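Local coordinates for protein probable transcriptional regulator (Pseudomonas aeruginosa, PDB 2ESN) that is a probable LysR-family transcriptional regulator, thought to bind DNA through a helix-turn-helix domain and to sense an as yet unidentified effector, at residues L15-A20 and S42-R47; N121-S126 and I298-G303; L155-E160 and S213-R218. All blocks are in the same frame, centred on the assembly; numbering follows the deposited sequence.

Interaction 1 of 3, residues L15-A20 and S42-R47; sequences LLVFDA and SHALGR
Val17 of helix 15-24 faces Ala44 of helix 38-52, its CG2 lying 3.9 Å from Ala44 CB. This methyl-to-methyl meeting is the tight point. With CG1 anti to the backbone N (chi1 171°) and CG2 beside it, both branches of the valine reach the second helix: CG2 takes the methyl of Ala44, while CG1 lies 4.3 Å from Leu45 N, against the helix backbone. Here Val17 CA and Leu45 CA are 6.9 Å apart. Phe41 and Leu34 also touch Val17, and Leu14 packs on Ala44, continuing the apolar layer.

The outer side of helix 38-52 is looser and more polar. Ser42 and His43 are exposed there; within segment 42-47, Arg47 lays its CD over one face of the His43 imidazole, 3.4 Å above the ring plane and offset toward the rim, while its NH2 forms a salt bridge with Asp11. Helices 27-34 and 38-52 form the helix-turn-helix expected of this family, and helix 15-24 backs them. Without a hydrogen bond or salt bridge between the two segments, the contact depends on apolar shape and small side chains, with charge kept to the periphery.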
ATOM      1  N   LEU C  15     -20.570 -28.916 -12.333  1.00 33.95           N
ATOM      2  CA  LEU C  15     -19.585 -28.175 -13.161  1.00 33.73           C
ATOM      3  C   LEU C  15     -18.256 -28.895 -13.280  1.00 32.52           C
ATOM      4  O   LEU C  15     -17.485 -28.606 -14.200  1.00 33.01           O
ATOM      5  CB  LEU C  15     -19.339 -26.758 -12.654  1.00 33.89           C
ATOM      6  CG  LEU C  15     -20.519 -25.825 -12.855  1.00 36.86           C
ATOM      7  CD1 LEU C  15     -20.217 -24.537 -12.162  1.00 38.86           C
ATOM      8  CD2 LEU C  15     -20.873 -25.585 -14.335  1.00 36.45           C
ATOM      9  N   LEU C  16     -17.939 -29.798 -12.364  1.00 32.90           N
ATOM     10  CA  LEU C  16     -16.732 -30.640 -12.592  1.00 33.26           C
ATOM     11  C   LEU C  16     -16.949 -31.615 -13.713  1.00 33.48           C
ATOM     12  O   LEU C  16     -15.954 -32.090 -14.269  1.00 32.17           O
ATOM     13  CB  LEU C  16     -16.350 -31.521 -11.399  1.00 34.91           C
ATOM     14  CG  LEU C  16     -16.123 -30.694 -10.153  1.00 38.13           C
ATOM     15  CD1 LEU C  16     -16.155 -31.665  -9.036  1.00 37.79           C
ATOM     16  CD2 LEU C  16     -14.759 -30.057 -10.345  1.00 37.65           C
ATOM     17  N   VAL C  17     -18.225 -32.005 -13.955  1.00 32.16           N
ATOM     18  CA  VAL C  17     -18.576 -32.957 -15.040  1.00 31.84           C
ATOM     19  C   VAL C  17     -18.475 -32.195 -16.349  1.00 31.23           C
ATOM     20  O   VAL C  17     -17.831 -32.635 -17.314  1.00 30.94           O
ATOM     21  CB  VAL C  17     -20.028 -33.576 -14.810  1.00 32.33           C
ATOM     22  CG1 VAL C  17     -20.473 -34.346 -15.984  1.00 36.16           C
ATOM     23  CG2 VAL C  17     -20.041 -34.487 -13.590  1.00 34.19           C
ATOM     24  N   PHE C  18     -19.068 -31.001 -16.374  1.00 30.38           N
ATOM     25  CA  PHE C  18     -18.893 -30.086 -17.479  1.00 30.60           C
ATOM     26  C   PHE C  18     -17.403 -29.906 -17.843  1.00 32.43           C
ATOM     27  O   PHE C  18     -17.041 -29.999 -19.005  1.00 30.98           O
ATOM     28  CB  PHE C  18     -19.482 -28.704 -17.213  1.00 30.64           C
ATOM     29  CG  PHE C  18     -19.392 -27.779 -18.408  1.00 31.08           C
ATOM     30  CD1 PHE C  18     -18.360 -26.884 -18.543  1.00 34.98           C
ATOM     31  CD2 PHE C  18     -20.334 -27.849 -19.447  1.00 34.60           C
ATOM     32  CE1 PHE C  18     -18.270 -26.021 -19.697  1.00 30.72           C
ATOM     33  CE2 PHE C  18     -20.250 -26.974 -20.591  1.00 30.80           C
ATOM     34  CZ  PHE C  18     -19.210 -26.070 -20.683  1.00 30.61           C
ATOM     35  N   ASP C  19     -16.588 -29.543 -16.860  1.00 33.16           N
ATOM     36  CA  ASP C  19     -15.190 -29.253 -17.107  1.00 34.14           C
ATOM     37  C   ASP C  19     -14.389 -30.511 -17.636  1.00 35.02           C
ATOM     38  O   ASP C  19     -13.624 -30.398 -18.591  1.00 35.76           O
ATOM     39  CB  ASP C  19     -14.564 -28.742 -15.823  1.00 33.09           C
ATOM     40  CG  ASP C  19     -13.070 -28.357 -16.000  1.00 35.83           C
ATOM     41  OD1 ASP C  19     -12.195 -29.117 -15.548  1.00 33.65           O
ATOM     42  OD2 ASP C  19     -12.796 -27.287 -16.564  1.00 34.86           O
ATOM     43  N   ALA C  20     -14.571 -31.661 -16.988  1.00 34.18           N
ATOM     44  CA  ALA C  20     -13.969 -32.920 -17.415  1.00 34.06           C
ATOM     45  C   ALA C  20     -14.384 -33.318 -18.851  1.00 36.01           C
ATOM     46  O   ALA C  20     -13.534 -33.751 -19.667  1.00 34.60           O
ATOM     47  CB  ALA C  20     -14.334 -33.958 -16.474  1.00 33.73           C
ATOM     48  N   SER C  42     -23.566 -40.161 -16.956  1.00 38.35           N
ATOM     49  CA  SER C  42     -24.529 -39.822 -17.986  1.00 39.16           C
ATOM     50  C   SER C  42     -25.740 -39.112 -17.309  1.00 38.49           C
ATOM     51  O   SER C  42     -26.303 -38.171 -17.866  1.00 38.45           O
ATOM     52  CB  SER C  42     -24.960 -41.114 -18.655  1.00 40.23           C
ATOM     53  OG  SER C  42     -25.898 -40.875 -19.675  1.00 44.85           O
ATOM     54  N   HIS C  43     -26.098 -39.563 -16.099  1.00 37.09           N
ATOM     55  CA  HIS C  43     -27.154 -38.929 -15.304  1.00 36.81           C
ATOM     56  C   HIS C  43     -26.721 -37.485 -15.017  1.00 35.29           C
ATOM     57  O   HIS C  43     -27.509 -36.548 -15.182  1.00 35.54           O
ATOM     58  CB  HIS C  43     -27.437 -39.730 -13.994  1.00 36.20           C
ATOM     59  CG  HIS C  43     -28.380 -39.053 -13.021  1.00 41.51           C
ATOM     60  ND1 HIS C  43     -29.551 -38.413 -13.409  1.00 42.64           N
ATOM     61  CD2 HIS C  43     -28.373 -39.003 -11.662  1.00 42.17           C
ATOM     62  CE1 HIS C  43     -30.172 -37.934 -12.341  1.00 39.57           C
ATOM     63  NE2 HIS C  43     -29.482 -38.276 -11.271  1.00 43.38           N
ATOM     64  N   ALA C  44     -25.467 -37.294 -14.612  1.00 33.64           N
ATOM     65  CA  ALA C  44     -24.981 -35.959 -14.207  1.00 32.43           C
ATOM     66  C   ALA C  44     -25.031 -35.033 -15.388  1.00 32.02           C
ATOM     67  O   ALA C  44     -25.462 -33.867 -15.253  1.00 29.99           O
ATOM     68  CB  ALA C  44     -23.573 -36.036 -13.638  1.00 31.36           C
ATOM     69  N   LEU C  45     -24.607 -35.546 -16.560  1.00 31.29           N
ATOM     70  CA  LEU C  45     -24.640 -34.733 -17.775  1.00 33.07           C
ATOM     71  C   LEU C  45     -26.105 -34.353 -18.101  1.00 32.71           C
ATOM     72  O   LEU C  45     -26.347 -33.250 -18.552  1.00 33.51           O
ATOM     73  CB  LEU C  45     -24.003 -35.481 -18.963  1.00 33.94           C
ATOM     74  CG  LEU C  45     -24.173 -34.900 -20.378  1.00 35.15           C
ATOM     75  CD1 LEU C  45     -23.622 -33.464 -20.513  1.00 32.55           C
ATOM     76  CD2 LEU C  45     -23.522 -35.885 -21.469  1.00 33.66           C
ATOM     77  N   GLY C  46     -27.048 -35.283 -17.853  1.00 32.12           N
ATOM     78  CA  GLY C  46     -28.454 -35.048 -18.063  1.00 31.99           C
ATOM     79  C   GLY C  46     -28.970 -33.938 -17.155  1.00 31.03           C
ATOM     80  O   GLY C  46     -29.680 -33.068 -17.612  1.00 31.03           O
ATOM     81  N   ARG C  47     -28.619 -33.988 -15.869  1.00 30.22           N
ATOM     82  CA  ARG C  47     -28.959 -32.927 -14.948  1.00 31.16           C
ATOM     83  C   ARG C  47     -28.391 -31.543 -15.351  1.00 32.06           C
ATOM     84  O   ARG C  47     -29.073 -30.526 -15.211  1.00 32.40           O
ATOM     85  CB  ARG C  47     -28.510 -33.307 -13.541  1.00 30.40           C
ATOM     86  CG  ARG C  47     -29.205 -34.547 -12.978  1.00 30.43           C
ATOM     87  CD  ARG C  47     -28.603 -34.824 -11.638  1.00 35.81           C
ATOM     88  NE  ARG C  47     -28.609 -33.553 -10.910  1.00 39.85           N
ATOM     89  CZ  ARG C  47     -27.831 -33.262  -9.867  1.00 42.16           C
ATOM     90  NH1 ARG C  47     -27.001 -34.174  -9.392  1.00 40.75           N
ATOM     91  NH2 ARG C  47     -27.932 -32.070  -9.278  1.00 38.86           N
TER

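Interaction 2 of 3, residues N121-S126 and I298-G303; sequences NRLQHS and IGQLKG
Arg122 reaches from helix 109-126 to the C-terminal helix 293-303, where Gln300 receives it; the axes of the two short segments stay 12.2 Å apart, so long side chains must span the distance. Hydrogen bonding dominates. Arg122 NH1 donates to Gln300 OE1 at 2.8 Å in a nearly straight bond (164° at the hydrogen), and adds a weak second bond to the backbone oxygen Gln300 O at 3.0 Å. The amide oxygen lies in the guanidinium plane, but the donor stands well above the amide's carbonyl plane, not on a lone pair; the guanidinium and amide planes are 82° apart. Arg122 starts with CG anti to its N and then bends at chi3 (-65°), which brings the edge of the guanidinium to the amide.

Water 1 donates to Gln300 O and takes a weak bond from Arg122 NH2, so the outer nitrogen is tied to the same carbonyl; water 2 donates to Gln300 OE1 at 2.8 Å.

A methyl, Leu123 CD2, makes a van der Waals contact with the amide oxygen Gln300 OE1 at 3.6 Å. Apolar packing joins Leu123 to Trp296 and Met297, and Leu301 to Leu115 and Leu119.

Both helices lie in the LysR substrate-binding region, where Ile298 and Leu301 pack on the sheet at Leu282 of strand 278-285 and touch His171 and Trp173 of strand 168-183. With the side-chain and backbone oxygens of Gln300 both turned to one cation, the bridge couples a charge to neutral dipoles, and the arginine would be expected to stay protonated.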
ATOM      1  N   ASN C 121      21.353 -29.144  -4.244  1.00 31.94           N
ATOM      2  CA  ASN C 121      22.134 -30.309  -4.581  1.00 32.22           C
ATOM      3  C   ASN C 121      21.362 -31.584  -4.168  1.00 32.86           C
ATOM      4  O   ASN C 121      21.401 -32.563  -4.891  1.00 34.08           O
ATOM      5  CB  ASN C 121      23.489 -30.289  -3.835  1.00 32.40           C
ATOM      6  CG  ASN C 121      24.310 -31.510  -4.189  1.00 33.04           C
ATOM      7  OD1 ASN C 121      24.758 -31.670  -5.352  1.00 39.00           O
ATOM      8  ND2 ASN C 121      24.287 -32.451  -3.325  1.00 26.82           N
ATOM      9  N   ARG C 122      20.766 -31.566  -2.969  1.00 31.18           N
ATOM     10  CA  ARG C 122      19.965 -32.647  -2.473  1.00 32.93           C
ATOM     11  C   ARG C 122      18.568 -32.657  -3.164  1.00 33.95           C
ATOM     12  O   ARG C 122      18.150 -33.663  -3.757  1.00 33.91           O
ATOM     13  CB  ARG C 122      19.803 -32.513  -0.943  1.00 32.00           C
ATOM     14  CG  ARG C 122      18.892 -33.596  -0.348  1.00 33.84           C
ATOM     15  CD  ARG C 122      18.412 -33.221   1.066  1.00 32.52           C
ATOM     16  NE  ARG C 122      19.535 -33.173   2.006  1.00 30.68           N
ATOM     17  CZ  ARG C 122      19.399 -32.867   3.296  1.00 34.18           C
ATOM     18  NH1 ARG C 122      18.191 -32.550   3.775  1.00 32.19           N
ATOM     19  NH2 ARG C 122      20.468 -32.846   4.090  1.00 35.66           N
ATOM     20  N   LEU C 123      17.833 -31.542  -3.057  1.00 31.79           N
ATOM     21  CA  LEU C 123      16.421 -31.484  -3.528  1.00 31.88           C
ATOM     22  C   LEU C 123      16.187 -31.785  -4.978  1.00 31.53           C
ATOM     23  O   LEU C 123      15.115 -32.369  -5.354  1.00 29.67           O
ATOM     24  CB  LEU C 123      15.725 -30.177  -3.097  1.00 32.75           C
ATOM     25  CG  LEU C 123      15.622 -29.917  -1.574  1.00 32.70           C
ATOM     26  CD1 LEU C 123      14.607 -28.762  -1.275  1.00 30.54           C
ATOM     27  CD2 LEU C 123      15.244 -31.138  -0.746  1.00 29.59           C
ATOM     28  N   GLN C 124      17.146 -31.438  -5.836  1.00 30.62           N
ATOM     29  CA  GLN C 124      17.046 -31.849  -7.244  1.00 30.09           C
ATOM     30  C   GLN C 124      16.816 -33.390  -7.412  1.00 30.59           C
ATOM     31  O   GLN C 124      16.241 -33.816  -8.382  1.00 31.76           O
ATOM     32  CB  GLN C 124      18.272 -31.406  -8.089  1.00 29.14           C
ATOM     33  CG  GLN C 124      19.504 -32.197  -7.729  1.00 30.29           C
ATOM     34  CD  GLN C 124      20.757 -31.755  -8.405  1.00 26.47           C
ATOM     35  OE1 GLN C 124      20.764 -31.222  -9.504  1.00 27.20           O
ATOM     36  NE2 GLN C 124      21.861 -31.921  -7.684  1.00 27.34           N
ATOM     37  N   HIS C 125      17.270 -34.186  -6.459  1.00 30.81           N
ATOM     38  CA  HIS C 125      17.145 -35.650  -6.509  1.00 30.56           C
ATOM     39  C   HIS C 125      15.965 -36.065  -5.677  1.00 30.75           C
ATOM     40  O   HIS C 125      15.158 -36.829  -6.133  1.00 29.95           O
ATOM     41  CB  HIS C 125      18.429 -36.360  -5.958  1.00 30.22           C
ATOM     42  CG  HIS C 125      19.662 -36.110  -6.787  1.00 27.68           C
ATOM     43  ND1 HIS C 125      19.747 -36.477  -8.112  1.00 34.23           N
ATOM     44  CD2 HIS C 125      20.799 -35.420  -6.513  1.00 24.19           C
ATOM     45  CE1 HIS C 125      20.922 -36.093  -8.604  1.00 34.40           C
ATOM     46  NE2 HIS C 125      21.574 -35.450  -7.648  1.00 29.63           N
ATOM     47  N   SER C 126      15.915 -35.605  -4.427  1.00 32.61           N
ATOM     48  CA  SER C 126      14.926 -36.096  -3.480  1.00 32.95           C
ATOM     49  C   SER C 126      13.490 -35.512  -3.644  1.00 34.77           C
ATOM     50  O   SER C 126      12.529 -36.088  -3.124  1.00 36.40           O
ATOM     51  CB  SER C 126      15.402 -35.867  -2.042  1.00 32.00           C
ATOM     52  OG  SER C 126      15.348 -34.488  -1.686  1.00 32.18           O
ATOM     53  N   ILE C 298      11.565 -27.418   7.215  1.00 40.64           N
ATOM     54  CA  ILE C 298      12.286 -27.206   8.464  1.00 39.85           C
ATOM     55  C   ILE C 298      13.236 -28.385   8.760  1.00 40.50           C
ATOM     56  O   ILE C 298      14.402 -28.191   9.062  1.00 39.77           O
ATOM     57  CB  ILE C 298      11.351 -26.982   9.642  1.00 40.94           C
ATOM     58  CG1 ILE C 298      10.743 -25.580   9.594  1.00 40.37           C
ATOM     59  CG2 ILE C 298      12.122 -27.063  10.934  1.00 40.13           C
ATOM     60  CD1 ILE C 298       9.486 -25.442  10.474  1.00 45.14           C
ATOM     61  N   GLY C 299      12.739 -29.618   8.659  1.00 41.98           N
ATOM     62  CA  GLY C 299      13.614 -30.786   8.845  1.00 43.43           C
ATOM     63  C   GLY C 299      14.724 -30.939   7.794  1.00 43.85           C
ATOM     64  O   GLY C 299      15.795 -31.481   8.093  1.00 42.88           O
ATOM     65  N   GLN C 300      14.465 -30.479   6.561  1.00 44.82           N
ATOM     66  CA  GLN C 300      15.477 -30.534   5.512  1.00 45.32           C
ATOM     67  C   GLN C 300      16.753 -29.804   5.920  1.00 47.14           C
ATOM     68  O   GLN C 300      17.838 -30.387   5.828  1.00 47.47           O
ATOM     69  CB  GLN C 300      14.961 -30.033   4.152  1.00 45.41           C
ATOM     70  CG  GLN C 300      14.090 -31.023   3.445  1.00 42.06           C
ATOM     71  CD  GLN C 300      14.752 -32.412   3.267  1.00 42.00           C
ATOM     72  OE1 GLN C 300      15.684 -32.563   2.478  1.00 37.12           O
ATOM     73  NE2 GLN C 300      14.251 -33.429   3.996  1.00 40.74           N
ATOM     74  N   LEU C 301      16.632 -28.556   6.394  1.00 48.00           N
ATOM     75  CA  LEU C 301      17.815 -27.776   6.804  1.00 48.09           C
ATOM     76  C   LEU C 301      18.529 -28.347   8.039  1.00 50.57           C
ATOM     77  O   LEU C 301      19.700 -28.028   8.290  1.00 49.36           O
ATOM     78  CB  LEU C 301      17.456 -26.329   7.038  1.00 47.83           C
ATOM     79  CG  LEU C 301      17.448 -25.433   5.802  1.00 46.92           C
ATOM     80  CD1 LEU C 301      16.490 -25.959   4.776  1.00 43.15           C
ATOM     81  CD2 LEU C 301      17.138 -23.948   6.141  1.00 47.24           C
ATOM     82  N   LYS C 302      17.838 -29.229   8.764  1.00 52.45           N
ATOM     83  CA  LYS C 302      18.308 -29.667  10.063  1.00 55.79           C
ATOM     84  C   LYS C 302      19.646 -30.315   9.952  1.00 56.50           C
ATOM     85  O   LYS C 302      20.617 -29.775  10.488  1.00 58.44           O
ATOM     86  CB  LYS C 302      17.259 -30.495  10.856  1.00 56.12           C
ATOM     87  CG  LYS C 302      16.555 -29.580  11.915  1.00 58.24           C
ATOM     88  CD  LYS C 302      15.113 -29.971  12.338  1.00 57.55           C
ATOM     89  CE  LYS C 302      14.559 -28.848  13.257  1.00 60.67           C
ATOM     90  NZ  LYS C 302      13.028 -28.714  13.420  1.00 63.29           N
ATOM     91  N   GLY C 303      19.743 -31.414   9.208  1.00 55.63           N
ATOM     92  CA  GLY C 303      21.059 -32.027   9.057  1.00 54.60           C
ATOM     93  C   GLY C 303      21.891 -31.499   7.888  1.00 53.44           C
ATOM     94  O   GLY C 303      23.032 -31.944   7.706  1.00 52.15           O
TER
HETATM   95  O   HOH W   1      18.573 -33.523   6.468  1.00 48.80           O
HETATM   96  O   HOH W   2      14.996 -34.589   0.723  1.00 37.98           O

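Interaction 3 of 3, residues L155-E160 and S213-R218; sequences LGYDEE and SGVIDR
Glu159 meets Arg218 at about a right angle, and the conformations of both side chains set the geometry. The glutamate runs extended beyond CG (chi2 179°), sliding past Val215, and delivers OE1 to Arg218 NH1 at 3.2 Å in a salt bridge. NH1 approaches on the syn side, somewhat out of the carboxylate plane, and the planes of the two groups stand 39° apart. The other oxygen, Glu159 OE2, rests 3.1 Å from Arg218 CD. The arginine bends at chi3 (-95°), folding its guanidinium back over its own helix start: Gly214 O sits over the centre of one face, and NH2 donates to Ser213 OG at 2.7 Å.

Tyr157 comes at Val215 from the opposite direction, its OH 3.2 Å from CG1, while that hydroxyl is hydrogen-bonded to the OH of Tyr178. At the helix start, Asp217 OD1 accepts from Gly214 N, the N-cap residue, which is half of a capping box.

Strand 153-157 belongs to one half of the substrate-binding domain and helix 215-221 to the other, so the contact bridges the two alpha/beta subdomains of a periplasmic-binding-protein-like fold, consistent with the effector domains of LysR regulators.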
ATOM      1  N   LEU C 155      15.369 -15.776   5.894  1.00 40.57           N
ATOM      2  CA  LEU C 155      16.722 -16.202   6.272  1.00 40.71           C
ATOM      3  C   LEU C 155      17.499 -15.011   6.821  1.00 41.24           C
ATOM      4  O   LEU C 155      17.300 -13.890   6.365  1.00 39.56           O
ATOM      5  CB  LEU C 155      17.481 -16.725   5.026  1.00 39.73           C
ATOM      6  CG  LEU C 155      16.837 -17.838   4.189  1.00 38.36           C
ATOM      7  CD1 LEU C 155      17.716 -18.226   2.967  1.00 34.18           C
ATOM      8  CD2 LEU C 155      16.627 -19.085   5.078  1.00 39.85           C
ATOM      9  N   GLY C 156      18.393 -15.260   7.780  1.00 42.27           N
ATOM     10  CA  GLY C 156      19.285 -14.208   8.300  1.00 44.53           C
ATOM     11  C   GLY C 156      19.943 -14.705   9.574  1.00 46.47           C
ATOM     12  O   GLY C 156      19.923 -15.887   9.852  1.00 46.94           O
ATOM     13  N   TYR C 157      20.519 -13.808  10.356  1.00 49.07           N
ATOM     14  CA  TYR C 157      21.028 -14.130  11.683  1.00 52.09           C
ATOM     15  C   TYR C 157      20.544 -13.107  12.743  1.00 53.43           C
ATOM     16  O   TYR C 157      20.090 -12.001  12.386  1.00 52.53           O
ATOM     17  CB  TYR C 157      22.559 -14.367  11.668  1.00 53.80           C
ATOM     18  CG  TYR C 157      23.526 -13.172  11.453  1.00 54.87           C
ATOM     19  CD1 TYR C 157      24.105 -12.924  10.180  1.00 57.23           C
ATOM     20  CD2 TYR C 157      23.940 -12.370  12.552  1.00 57.19           C
ATOM     21  CE1 TYR C 157      25.042 -11.875   9.976  1.00 56.82           C
ATOM     22  CE2 TYR C 157      24.895 -11.321  12.383  1.00 57.37           C
ATOM     23  CZ  TYR C 157      25.431 -11.063  11.088  1.00 58.41           C
ATOM     24  OH  TYR C 157      26.335 -10.009  10.925  1.00 54.48           O
ATOM     25  N   ASP C 158      20.588 -13.490  14.024  1.00 55.88           N
ATOM     26  CA  ASP C 158      20.135 -12.570  15.102  1.00 58.20           C
ATOM     27  C   ASP C 158      21.318 -11.760  15.502  1.00 59.11           C
ATOM     28  O   ASP C 158      22.369 -12.313  15.796  1.00 59.01           O
ATOM     29  CB  ASP C 158      19.604 -13.273  16.385  1.00 58.14           C
ATOM     30  CG  ASP C 158      18.424 -14.247  16.128  1.00 59.57           C
ATOM     31  OD1 ASP C 158      17.517 -13.962  15.300  1.00 57.55           O
ATOM     32  OD2 ASP C 158      18.426 -15.302  16.802  1.00 58.94           O
ATOM     33  N   GLU C 159      21.141 -10.452  15.512  1.00 61.79           N
ATOM     34  CA  GLU C 159      22.123  -9.557  16.107  1.00 65.01           C
ATOM     35  C   GLU C 159      21.966  -9.504  17.641  1.00 66.18           C
ATOM     36  O   GLU C 159      21.077  -8.852  18.183  1.00 66.41           O
ATOM     37  CB  GLU C 159      22.071  -8.169  15.463  1.00 64.13           C
ATOM     38  CG  GLU C 159      23.276  -7.286  15.755  1.00 65.39           C
ATOM     39  CD  GLU C 159      23.176  -5.906  15.067  1.00 66.93           C
ATOM     40  OE1 GLU C 159      22.483  -5.795  14.016  1.00 67.16           O
ATOM     41  OE2 GLU C 159      23.804  -4.944  15.575  1.00 69.29           O
ATOM     42  N   GLU C 160      22.799 -10.300  18.299  1.00 68.99           N
ATOM     43  CA  GLU C 160      23.207 -10.137  19.701  1.00 71.09           C
ATOM     44  C   GLU C 160      22.169  -9.942  20.825  1.00 72.25           C
ATOM     45  O   GLU C 160      21.834  -8.801  21.146  1.00 72.73           O
ATOM     46  CB  GLU C 160      24.222  -8.989  19.777  1.00 71.70           C
ATOM     47  CG  GLU C 160      23.564  -7.594  19.719  1.00 73.23           C
ATOM     48  CD  GLU C 160      24.493  -6.492  20.144  1.00 76.44           C
ATOM     49  OE1 GLU C 160      25.697  -6.627  19.833  1.00 76.84           O
ATOM     50  OE2 GLU C 160      24.024  -5.504  20.781  1.00 76.91           O
ATOM     51  N   SER C 213      24.054   1.823   8.488  1.00 45.18           N
ATOM     52  CA  SER C 213      25.305   1.387   9.075  1.00 45.64           C
ATOM     53  C   SER C 213      25.472  -0.099   8.816  1.00 46.48           C
ATOM     54  O   SER C 213      24.465  -0.760   8.575  1.00 47.95           O
ATOM     55  CB  SER C 213      25.244   1.653  10.592  1.00 44.22           C
ATOM     56  OG  SER C 213      24.414   0.674  11.177  1.00 45.45           O
ATOM     57  N   GLY C 214      26.695  -0.644   8.929  1.00 46.63           N
ATOM     58  CA  GLY C 214      26.958  -2.121   8.841  1.00 46.51           C
ATOM     59  C   GLY C 214      26.835  -2.768  10.226  1.00 47.19           C
ATOM     60  O   GLY C 214      26.817  -2.043  11.252  1.00 48.68           O
ATOM     61  N   VAL C 215      26.693  -4.097  10.300  1.00 45.74           N
ATOM     62  CA  VAL C 215      26.576  -4.783  11.628  1.00 45.54           C
ATOM     63  C   VAL C 215      27.899  -4.585  12.396  1.00 44.25           C
ATOM     64  O   VAL C 215      27.934  -4.463  13.615  1.00 44.26           O
ATOM     65  CB  VAL C 215      26.267  -6.303  11.484  1.00 46.00           C
ATOM     66  CG1 VAL C 215      27.303  -6.966  10.483  1.00 45.59           C
ATOM     67  CG2 VAL C 215      26.279  -6.997  12.875  1.00 44.51           C
ATOM     68  N   ILE C 216      28.992  -4.514  11.653  1.00 43.47           N
ATOM     69  CA  ILE C 216      30.288  -4.208  12.280  1.00 42.55           C
ATOM     70  C   ILE C 216      30.371  -2.782  12.842  1.00 42.93           C
ATOM     71  O   ILE C 216      31.103  -2.529  13.792  1.00 43.28           O
ATOM     72  CB  ILE C 216      31.437  -4.498  11.281  1.00 41.96           C
ATOM     73  CG1 ILE C 216      31.275  -5.907  10.709  1.00 41.26           C
ATOM     74  CG2 ILE C 216      32.827  -4.249  11.930  1.00 40.62           C
ATOM     75  CD1 ILE C 216      31.468  -7.058  11.737  1.00 35.61           C
ATOM     76  N   ASP C 217      29.672  -1.834  12.217  1.00 43.45           N
ATOM     77  CA  ASP C 217      29.714  -0.436  12.662  1.00 43.86           C
ATOM     78  C   ASP C 217      29.035  -0.312  14.007  1.00 44.18           C
ATOM     79  O   ASP C 217      29.546   0.343  14.905  1.00 43.85           O
ATOM     80  CB  ASP C 217      29.018   0.490  11.663  1.00 43.22           C
ATOM     81  CG  ASP C 217      29.764   0.609  10.370  1.00 44.35           C
ATOM     82  OD1 ASP C 217      29.146   0.332   9.318  1.00 46.86           O
ATOM     83  OD2 ASP C 217      30.987   0.927  10.391  1.00 43.17           O
ATOM     84  N   ARG C 218      27.851  -0.900  14.091  1.00 46.09           N
ATOM     85  CA  ARG C 218      27.126  -1.102  15.349  1.00 48.29           C
ATOM     86  C   ARG C 218      28.094  -1.675  16.394  1.00 48.18           C
ATOM     87  O   ARG C 218      28.369  -1.007  17.395  1.00 48.01           O
ATOM     88  CB  ARG C 218      25.927  -2.032  15.100  1.00 48.40           C
ATOM     89  CG  ARG C 218      24.527  -1.331  15.042  1.00 52.36           C
ATOM     90  CD  ARG C 218      23.433  -2.177  14.297  1.00 51.79           C
ATOM     91  NE  ARG C 218      23.405  -1.708  12.924  1.00 61.51           N
ATOM     92  CZ  ARG C 218      23.475  -2.433  11.799  1.00 60.25           C
ATOM     93  NH1 ARG C 218      23.466  -3.770  11.794  1.00 58.26           N
ATOM     94  NH2 ARG C 218      23.474  -1.766  10.648  1.00 57.72           N
TER

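Interaction 1 belongs to the helix-turn-helix region, whereas interactions 2 and 3 lie in the substrate-binding region. The centre of interaction 1 is about 43 Å from that of interaction 2 (nearest atoms about 29 Å) and about 60 Å from that of interaction 3 (nearest atoms about 37 Å). Interaction 3 is nested in the chain loop closed by interaction 2; their centres are about 27 Å apart, their nearest atoms about 5 Å. Interaction 3 spans the two subdomains, between which LysR proteins generally hold their effector. Interactions 2 and 3 meet the third subunit, whose winged helix-turn-helix region reaches interaction 3 through Thr29 on helix 27-34 and Asn62 and Arg63 at hairpin 57-60/63-66.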